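Alkaline serine protease AL20 (Nesterenkonia abyssinica, PDB 3CP7) probably hydrolyses peptide bonds as a secreted, thermostable, trypsin-like serine endopeptidase working under alkaline conditions. Local coordinates at residues A[119-124]-A[156-161]; A[123-128]-A[173-178]. All coordinates share one frame; numbering follows the deposited sequence.

Contact 1 (A[119-124]-A[156-161]); sequences QPRGQY and STQGIP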
loop_
_atom_site.group_PDB
_atom_site.type_symbol
_atom_site.label_atom_id
_atom_site.label_comp_id
_atom_site.label_asym_id
_atom_site.label_seq_id
_atom_site.Cartn_x
_atom_site.Cartn_y
_atom_site.Cartn_z
ATOM N N GLN A 119 -10.919 17.875 -6.015
ATOM C CA GLN A 119 -11.937 18.905 -5.888
ATOM C C GLN A 119 -11.290 20.216 -5.433
ATOM O O GLN A 119 -10.160 20.210 -4.954
ATOM C CB GLN A 119 -13.003 18.449 -4.893
ATOM C CG GLN A 119 -13.699 17.161 -5.312
ATOM C CD GLN A 119 -14.411 17.299 -6.650
ATOM O OE1 GLN A 119 -15.280 18.156 -6.811
ATOM N NE2 GLN A 119 -14.046 16.465 -7.611
ATOM N N PRO A 120 -12.003 21.352 -5.580
ATOM C CA PRO A 120 -11.411 22.603 -5.121
ATOM C C PRO A 120 -11.062 22.594 -3.637
ATOM O O PRO A 120 -11.690 21.883 -2.845
ATOM C CB PRO A 120 -12.521 23.629 -5.390
ATOM C CG PRO A 120 -13.297 23.044 -6.511
ATOM C CD PRO A 120 -13.317 21.568 -6.207
ATOM N N ARG A 121 -10.054 23.380 -3.284
ATOM C CA ARG A 121 -9.766 23.700 -1.895
ATOM C C ARG A 121 -10.776 24.720 -1.370
ATOM O O ARG A 121 -11.408 25.437 -2.151
ATOM C CB ARG A 121 -8.341 24.254 -1.772
ATOM C CG ARG A 121 -7.270 23.258 -2.201
ATOM C CD ARG A 121 -5.853 23.820 -2.066
ATOM N NE ARG A 121 -5.438 24.004 -0.672
ATOM C CZ ARG A 121 -5.025 23.023 0.133
ATOM N NH1 ARG A 121 -4.978 21.779 -0.312
ATOM N NH2 ARG A 121 -4.685 23.273 1.390
ATOM N N GLY A 122 -10.928 24.781 -0.054
ATOM C CA GLY A 122 -11.731 25.824 0.576
ATOM C C GLY A 122 -13.225 25.616 0.495
ATOM O O GLY A 122 -13.997 26.572 0.620
ATOM N N GLN A 123 -13.642 24.364 0.324
ATOM C CA GLN A 123 -15.063 24.031 0.302
ATOM C C GLN A 123 -15.652 23.940 1.710
ATOM O O GLN A 123 -14.921 23.879 2.699
ATOM C CB GLN A 123 -15.282 22.701 -0.419
ATOM C CG GLN A 123 -14.817 22.674 -1.868
ATOM C CD GLN A 123 -15.816 23.296 -2.804
ATOM O OE1 GLN A 123 -16.562 22.592 -3.490
ATOM N NE2 GLN A 123 -15.862 24.621 -2.822
ATOM N N TYR A 124 -16.981 23.918 1.783
ATOM C CA TYR A 124 -17.705 23.734 3.026
ATOM C C TYR A 124 -17.899 22.236 3.289
ATOM O O TYR A 124 -18.286 21.481 2.387
ATOM C CB TYR A 124 -19.069 24.434 2.944
ATOM C CG TYR A 124 -19.879 24.371 4.215
ATOM C CD1 TYR A 124 -19.740 25.335 5.206
ATOM C CD2 TYR A 124 -20.790 23.343 4.425
ATOM C CE1 TYR A 124 -20.494 25.274 6.374
ATOM C CE2 TYR A 124 -21.537 23.274 5.586
ATOM C CZ TYR A 124 -21.389 24.239 6.557
ATOM O OH TYR A 124 -22.152 24.159 7.706
ATOM N N SER A 156 -0.402 20.746 2.280
ATOM C CA SER A 156 -1.629 20.663 1.484
ATOM C C SER A 156 -2.869 20.290 2.309
ATOM O O SER A 156 -3.985 20.238 1.771
ATOM C CB SER A 156 -1.455 19.687 0.318
ATOM O OG SER A 156 -1.208 18.381 0.819
ATOM N N THR A 157 -2.708 20.018 3.605
ATOM C CA THR A 157 -3.900 19.724 4.422
ATOM C C THR A 157 -4.785 20.965 4.561
ATOM O O THR A 157 -4.359 22.096 4.249
ATOM C CB THR A 157 -3.551 19.181 5.820
ATOM O OG1 THR A 157 -2.895 20.209 6.567
ATOM C CG2 THR A 157 -2.643 17.969 5.703
ATOM N N GLN A 158 -6.017 20.749 5.005
ATOM C CA GLN A 158 -6.956 21.843 5.259
ATOM C C GLN A 158 -7.549 21.696 6.643
ATOM O O GLN A 158 -7.651 20.582 7.163
ATOM C CB GLN A 158 -8.087 21.854 4.235
ATOM C CG GLN A 158 -7.625 21.931 2.795
ATOM C CD GLN A 158 -8.791 22.126 1.852
ATOM O OE1 GLN A 158 -9.063 23.242 1.414
ATOM N NE2 GLN A 158 -9.516 21.054 1.569
ATOM N N GLY A 159 -7.945 22.823 7.226
ATOM C CA GLY A 159 -8.539 22.827 8.547
ATOM C C GLY A 159 -9.954 23.351 8.533
ATOM O O GLY A 159 -10.299 24.222 7.732
ATOM N N ILE A 160 -10.775 22.798 9.421
ATOM C CA ILE A 160 -12.114 23.326 9.676
ATOM C C ILE A 160 -12.335 23.544 11.171
ATOM O O ILE A 160 -11.740 22.860 11.991
ATOM C CB ILE A 160 -13.236 22.389 9.128
ATOM C CG1 ILE A 160 -13.138 20.967 9.726
ATOM C CG2 ILE A 160 -13.210 22.366 7.606
ATOM C CD1 ILE A 160 -14.303 20.036 9.370
ATOM N N PRO A 161 -13.222 24.487 11.539
ATOM C CA PRO A 161 -13.550 24.616 12.960
ATOM C C PRO A 161 -14.221 23.341 13.468
ATOM O O PRO A 161 -15.190 22.865 12.861
ATOM C CB PRO A 161 -14.526 25.802 13.002
ATOM C CG PRO A 161 -15.041 25.952 11.608
ATOM C CD PRO A 161 -13.957 25.450 10.693
HETATM O O HOH W 1 -12.038 21.860 -0.065
#
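Arg-121 and Gln-158 reach past each other between the loop that leads into strand 124-129 and the start of strand 158-161, in the second six-stranded antiparallel sheet of this trypsin-like fold. The guanidinium takes two backbone carbonyls at its edge. NH1 donates to Ser-156 O at 2.8 Å, almost exactly in the guanidinium plane. NH2 bonds to Thr-157 O at 3.1 Å, approaching from above that carbonyl's plane, and adds a weak bond to Ser-156 O. Arginine suits the place because it is long and its planar N-H groups can serve neighbouring carbonyls together. Over one face of the guanidinium lies the side chain of Gln-158, with CG 3.5 Å from NH2 of Arg-121 and the amide plane turned 40° from the guanidinium.

Gln-158 returns the grip from the strand. Its chain runs extended beyond CG (chi2 -172°), carrying CD out toward the loop, where OE1 accepts the N-H of Gly-122 at 2.8 Å in the amide plane. The other end of the amide, NE2 of Gln-158, donates to a water 3.1 Å away, which also accepts from Gln-123 N and donates to Pro-120 O. Gly-122 sits at positive phi (77°), a backbone conformation that glycine adopts with little strain. Farther out, Glu-89 OE2 bonds Ser-156 N, while Thr-157 OG1 is held by Tyr-189 OH and Ser-155 OG.

Contact 2 (A[123-128]-A[173-178]); sequences QYYSAY and WFLGNG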
loop_
_atom_site.group_PDB
_atom_site.type_symbol
_atom_site.label_atom_id
_atom_site.label_comp_id
_atom_site.label_asym_id
_atom_site.label_seq_id
_atom_site.Cartn_x
_atom_site.Cartn_y
_atom_site.Cartn_z
ATOM N N GLN A 123 -13.642 24.364 0.324
ATOM C CA GLN A 123 -15.063 24.031 0.302
ATOM C C GLN A 123 -15.652 23.940 1.710
ATOM O O GLN A 123 -14.921 23.879 2.699
ATOM C CB GLN A 123 -15.282 22.701 -0.419
ATOM C CG GLN A 123 -14.817 22.674 -1.868
ATOM C CD GLN A 123 -15.816 23.296 -2.804
ATOM O OE1 GLN A 123 -16.562 22.592 -3.490
ATOM N NE2 GLN A 123 -15.862 24.621 -2.822
ATOM N N TYR A 124 -16.981 23.918 1.783
ATOM C CA TYR A 124 -17.705 23.734 3.026
ATOM C C TYR A 124 -17.899 22.236 3.289
ATOM O O TYR A 124 -18.286 21.481 2.387
ATOM C CB TYR A 124 -19.069 24.434 2.944
ATOM C CG TYR A 124 -19.879 24.371 4.215
ATOM C CD1 TYR A 124 -19.740 25.335 5.206
ATOM C CD2 TYR A 124 -20.790 23.343 4.425
ATOM C CE1 TYR A 124 -20.494 25.274 6.374
ATOM C CE2 TYR A 124 -21.537 23.274 5.586
ATOM C CZ TYR A 124 -21.389 24.239 6.557
ATOM O OH TYR A 124 -22.152 24.159 7.706
ATOM N N TYR A 125 -17.651 21.833 4.530
ATOM C CA TYR A 125 -17.711 20.437 4.931
ATOM C C TYR A 125 -18.564 20.205 6.155
ATOM O O TYR A 125 -18.701 21.080 7.018
ATOM C CB TYR A 125 -16.306 19.922 5.276
ATOM C CG TYR A 125 -15.387 19.768 4.090
ATOM C CD1 TYR A 125 -14.473 20.770 3.760
ATOM C CD2 TYR A 125 -15.439 18.624 3.284
ATOM C CE1 TYR A 125 -13.621 20.635 2.672
ATOM C CE2 TYR A 125 -14.590 18.479 2.187
ATOM C CZ TYR A 125 -13.685 19.502 1.881
ATOM O OH TYR A 125 -12.832 19.394 0.817
ATOM N N SER A 126 -19.095 18.987 6.227
ATOM C CA SER A 126 -19.643 18.407 7.434
ATOM C C SER A 126 -18.786 17.188 7.774
ATOM O O SER A 126 -18.691 16.249 6.971
ATOM C CB SER A 126 -21.089 17.974 7.192
ATOM O OG SER A 126 -21.884 19.097 6.853
ATOM N N ALA A 127 -18.136 17.229 8.934
ATOM C CA ALA A 127 -17.232 16.152 9.370
ATOM C C ALA A 127 -17.848 15.414 10.545
ATOM O O ALA A 127 -18.500 16.021 11.390
ATOM C CB ALA A 127 -15.877 16.717 9.753
ATOM N N TYR A 128 -17.642 14.102 10.598
ATOM C CA TYR A 128 -18.290 13.245 11.589
ATOM C C TYR A 128 -17.286 12.334 12.256
ATOM O O TYR A 128 -16.264 11.985 11.664
ATOM C CB TYR A 128 -19.407 12.415 10.928
ATOM C CG TYR A 128 -20.530 13.301 10.469
ATOM C CD1 TYR A 128 -20.471 13.943 9.237
ATOM C CD2 TYR A 128 -21.640 13.527 11.282
ATOM C CE1 TYR A 128 -21.487 14.798 8.818
ATOM C CE2 TYR A 128 -22.667 14.379 10.869
ATOM C CZ TYR A 128 -22.571 15.014 9.651
ATOM O OH TYR A 128 -23.567 15.854 9.216
ATOM N N TRP A 173 -15.102 13.518 6.139
ATOM C CA TRP A 173 -15.523 14.869 5.765
ATOM C C TRP A 173 -16.377 14.746 4.518
ATOM O O TRP A 173 -15.916 14.245 3.493
ATOM C CB TRP A 173 -14.324 15.732 5.405
ATOM C CG TRP A 173 -13.456 16.179 6.533
ATOM C CD1 TRP A 173 -13.277 15.569 7.757
ATOM C CD2 TRP A 173 -12.585 17.318 6.517
ATOM N NE1 TRP A 173 -12.376 16.298 8.514
ATOM C CE2 TRP A 173 -11.927 17.358 7.767
ATOM C CE3 TRP A 173 -12.307 18.315 5.563
ATOM C CZ2 TRP A 173 -11.007 18.362 8.093
ATOM C CZ3 TRP A 173 -11.386 19.304 5.884
ATOM C CH2 TRP A 173 -10.747 19.320 7.135
ATOM N N PHE A 174 -17.619 15.210 4.603
ATOM C CA PHE A 174 -18.505 15.236 3.442
ATOM C C PHE A 174 -18.611 16.652 2.912
ATOM O O PHE A 174 -18.758 17.606 3.687
ATOM C CB PHE A 174 -19.903 14.737 3.811
ATOM C CG PHE A 174 -19.923 13.340 4.349
ATOM C CD1 PHE A 174 -20.296 13.082 5.660
ATOM C CD2 PHE A 174 -19.573 12.276 3.527
ATOM C CE1 PHE A 174 -20.320 11.772 6.142
ATOM C CE2 PHE A 174 -19.582 10.963 4.009
ATOM C CZ PHE A 174 -19.964 10.712 5.311
ATOM N N LEU A 175 -18.517 16.781 1.594
ATOM C CA LEU A 175 -18.815 18.052 0.949
ATOM C C LEU A 175 -20.257 18.455 1.253
ATOM O O LEU A 175 -21.169 17.635 1.147
ATOM C CB LEU A 175 -18.577 17.953 -0.558
ATOM C CG LEU A 175 -17.090 17.870 -0.911
ATOM C CD1 LEU A 175 -16.869 17.291 -2.306
ATOM C CD2 LEU A 175 -16.434 19.233 -0.777
ATOM N N GLY A 176 -20.447 19.712 1.648
ATOM C CA GLY A 176 -21.787 20.251 1.867
ATOM C C GLY A 176 -22.343 20.020 3.258
ATOM O O GLY A 176 -21.589 19.760 4.201
ATOM N N ASN A 177 -23.669 20.121 3.405
ATOM C CA ASN A 177 -24.278 20.008 4.730
ATOM C C ASN A 177 -24.911 18.641 4.930
ATOM O O ASN A 177 -25.719 18.181 4.116
ATOM C CB ASN A 177 -25.273 21.159 5.031
ATOM C CG ASN A 177 -25.110 21.727 6.478
ATOM O OD1 ASN A 177 -25.472 21.087 7.464
ATOM N ND2 ASN A 177 -24.543 22.923 6.585
ATOM N N GLY A 178 -24.510 17.981 6.010
ATOM C CA GLY A 178 -25.070 16.692 6.381
ATOM C C GLY A 178 -24.210 15.497 6.000
ATOM O O GLY A 178 -23.079 15.645 5.521
#
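Tyr-125 and Trp-173 both have CG anti to the carbonyl carbon (chi1 -70° and -73°), beside the backbone N; from there their rings meet on one face of the antiparallel strands 124-128 and 173-175, in the second sheet of the trypsin-like fold. The six-membered ring of Trp-173 turns its edge to the face of Tyr-125, a T-shaped pair with centroids 5.0 Å apart and planes at 58°. CE3 of Trp-173 sits over the centre of the tyrosine ring, while Leu-175 CD2 lies 3.6 Å from Tyr-125 CE2. Replacing Tyr-125 with an alanine would probably leave the indole edge without its aromatic partner and open a gap beside Leu-175. Ala-127, small enough to fit here, places CB 3.5 Å from Trp-173 CD1; Asn-187 accepts the indole N-H.

Ser-126 and Phe-174 form a hydrogen-bonded pair, bonded both ways, and their side chains share the other face. There the side chains of Phe-174 and Tyr-128 cross at about a right angle, their CD1 atoms close. At the backbone angles of Gly-176 and Gly-178 any side chain would collide with the preceding carbonyl oxygen, so glycine suits both. Gly-176 N continues the pairing, donating to Tyr-124 O at 2.9 Å.

Contact 2 is the more interior, with half its touching residues buried; contact 1 lies farther from the chain's centre and mixes two buried residues with partly exposed ones. Both belong to the same sheet, have Gln-123 and Tyr-124 in their segments, and touch through Gln-158 and Ile-160. Contact 1 is the smaller and more polar: side chains bond to backbone across a loop and a strand start, with a water filling in where regular pairing is absent. Contact 2 joins neighbouring strands directly, so backbone bonds set its register and aromatic and aliphatic groups fill the faces. Strand 158-161 is separated from 124-129 by 142-150, yet Ile-160 packs against Ala-127 and Trp-173, and Gln-158 O lies 3.3 Å from Trp-173 CH2.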